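Local coordinates for protein DNA polymerase III subunit beta (Pseudomonas aeruginosa, PDB 4TSZ) that encircles DNA as a ring-shaped dimer and tethers DNA polymerases and other proteins to it, making replication processive, at residues 4-9 / 56-61. Residues are numbered along the deposited sequence; the frame is centred on the assembly and turned at random.
Sequences FTIQRE and GRVVLE
Two beta sheets of the N-terminal domain meet here: Phe4 and Ile6, on edge strand 3-7 of one sheet, pack against Val58 on strand 52-59 of the other and Leu60 just beyond it. No hydrogen bond joins the two segments; the contact is made by apolar side chains and one carbonyl oxygen, that of Thr5. Leu60 sets both methyls against Phe4, one on CB and one on the ring. Leu60 CD1 lies 3.9 Å from CB of Phe4, while Leu60 CD2 approaches the ring obliquely, 3.8 Å from Phe4 CD2, and also rests 3.7 Å from Thr5 O. The Phe4 side chain also touches Leu43 on strand 42-48. Further along, Ile6 extends CG1 anti to its backbone N (chi1 -169°), which carries CD1 over the branch point of Val58, 3.9 Å from Val58 CG1 and close to its CB and CG2 as well; these two side chains cross at about a right angle. Ala10 and Pro14 of helix 8-19 also touch Val58, so the first helix joins the same apolar layer. The contact is buried and has neither hydrogen bond nor salt bridge across it, so dispersion and the burial of methyl and ring carbons join the two sheets here.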
loop_
_atom_site.group_PDB
_atom_site.type_symbol
_atom_site.label_atom_id
_atom_site.label_comp_id
_atom_site.label_asym_id
_atom_site.label_seq_id
_atom_site.Cartn_x
_atom_site.Cartn_y
_atom_site.Cartn_z
ATOM N N PHE E 4 -12.083 21.611 27.953
ATOM C CA PHE E 4 -11.148 22.471 27.232
ATOM C C PHE E 4 -11.602 22.702 25.789
ATOM O O PHE E 4 -12.426 21.956 25.256
ATOM C CB PHE E 4 -9.706 21.894 27.273
ATOM C CG PHE E 4 -9.510 20.566 26.582
ATOM C CD1 PHE E 4 -9.762 19.368 27.251
ATOM C CD2 PHE E 4 -9.053 20.508 25.272
ATOM C CE1 PHE E 4 -9.568 18.137 26.614
ATOM C CE2 PHE E 4 -8.877 19.278 24.632
ATOM C CZ PHE E 4 -9.139 18.097 25.306
ATOM N N THR E 5 -11.066 23.758 25.181
ATOM C CA THR E 5 -11.253 24.110 23.779
ATOM C C THR E 5 -9.872 24.054 23.129
ATOM O O THR E 5 -8.857 24.366 23.781
ATOM C CB THR E 5 -11.982 25.452 23.570
ATOM O OG1 THR E 5 -11.323 26.488 24.294
ATOM C CG2 THR E 5 -13.445 25.390 23.959
ATOM N N ILE E 6 -9.837 23.591 21.868
ATOM C CA ILE E 6 -8.605 23.418 21.101
ATOM C C ILE E 6 -8.894 23.492 19.589
ATOM O O ILE E 6 -9.948 23.033 19.133
ATOM C CB ILE E 6 -7.897 22.073 21.523
ATOM C CG1 ILE E 6 -6.459 21.946 20.956
ATOM C CG2 ILE E 6 -8.766 20.820 21.251
ATOM C CD1 ILE E 6 -5.527 20.992 21.718
ATOM N N GLN E 7 -7.954 24.063 18.818
ATOM C CA GLN E 7 -8.053 24.123 17.362
ATOM C C GLN E 7 -7.781 22.727 16.840
ATOM O O GLN E 7 -6.954 22.012 17.413
ATOM C CB GLN E 7 -7.020 25.103 16.772
ATOM C CG GLN E 7 -7.367 26.577 16.952
ATOM C CD GLN E 7 -8.454 27.048 16.015
ATOM O OE1 GLN E 7 -9.573 27.364 16.437
ATOM N NE2 GLN E 7 -8.151 27.105 14.719
ATOM N N ARG E 8 -8.483 22.336 15.762
ATOM C CA ARG E 8 -8.365 21.022 15.119
ATOM C C ARG E 8 -6.917 20.560 14.940
ATOM O O ARG E 8 -6.571 19.467 15.384
ATOM C CB ARG E 8 -9.124 21.003 13.772
ATOM C CG ARG E 8 -9.003 19.689 13.002
ATOM C CD ARG E 8 -9.484 19.836 11.579
ATOM N NE ARG E 8 -9.167 18.669 10.749
ATOM C CZ ARG E 8 -8.039 18.513 10.058
ATOM N NH1 ARG E 8 -7.093 19.443 10.094
ATOM N NH2 ARG E 8 -7.849 17.423 9.326
ATOM N N GLU E 9 -6.082 21.404 14.311
ATOM C CA GLU E 9 -4.681 21.112 13.991
ATOM C C GLU E 9 -3.795 20.977 15.219
ATOM O O GLU E 9 -2.887 20.143 15.211
ATOM C CB GLU E 9 -4.111 22.135 12.989
ATOM C CG GLU E 9 -4.766 22.086 11.611
ATOM C CD GLU E 9 -6.191 22.616 11.518
ATOM O OE1 GLU E 9 -6.599 23.390 12.417
ATOM O OE2 GLU E 9 -6.905 22.234 10.561
ATOM N N GLY E 56 2.373 13.449 24.131
ATOM C CA GLY E 56 2.274 14.689 23.368
ATOM C C GLY E 56 1.717 15.785 24.256
ATOM O O GLY E 56 0.867 15.519 25.108
ATOM N N ARG E 57 2.213 17.017 24.094
ATOM C CA ARG E 57 1.774 18.144 24.921
ATOM C C ARG E 57 1.318 19.336 24.092
ATOM O O ARG E 57 1.927 19.640 23.063
ATOM C CB ARG E 57 2.874 18.563 25.917
ATOM C CG ARG E 57 2.906 17.711 27.182
ATOM C CD ARG E 57 4.220 17.848 27.940
ATOM N NE ARG E 57 5.226 16.882 27.474
ATOM C CZ ARG E 57 6.201 17.145 26.600
ATOM N NH1 ARG E 57 6.349 18.367 26.105
ATOM N NH2 ARG E 57 7.049 16.191 26.234
ATOM N N VAL E 58 0.223 19.995 24.538
ATOM C CA VAL E 58 -0.366 21.183 23.904
ATOM C C VAL E 58 -0.686 22.227 24.965
ATOM O O VAL E 58 -1.256 21.893 26.013
ATOM C CB VAL E 58 -1.649 20.918 23.053
ATOM C CG1 VAL E 58 -1.759 21.919 21.909
ATOM C CG2 VAL E 58 -1.728 19.490 22.528
ATOM N N VAL E 59 -0.365 23.504 24.672
ATOM C CA VAL E 59 -0.697 24.632 25.542
ATOM C C VAL E 59 -2.128 25.041 25.166
ATOM O O VAL E 59 -2.415 25.243 23.987
ATOM C CB VAL E 59 0.311 25.816 25.414
ATOM C CG1 VAL E 59 -0.103 26.992 26.294
ATOM C CG2 VAL E 59 1.731 25.373 25.752
ATOM N N LEU E 60 -3.024 25.120 26.158
ATOM C CA LEU E 60 -4.425 25.501 25.952
ATOM C C LEU E 60 -4.594 27.016 26.120
ATOM O O LEU E 60 -4.172 27.572 27.134
ATOM C CB LEU E 60 -5.355 24.716 26.900
ATOM C CG LEU E 60 -5.299 23.185 26.779
ATOM C CD1 LEU E 60 -5.906 22.520 27.991
ATOM C CD2 LEU E 60 -5.973 22.697 25.486
ATOM N N GLU E 61 -5.172 27.681 25.104
ATOM C CA GLU E 61 -5.380 29.130 25.079
ATOM C C GLU E 61 -6.531 29.604 25.983
ATOM O O GLU E 61 -6.290 30.355 26.926
ATOM C CB GLU E 61 -5.529 29.642 23.634
#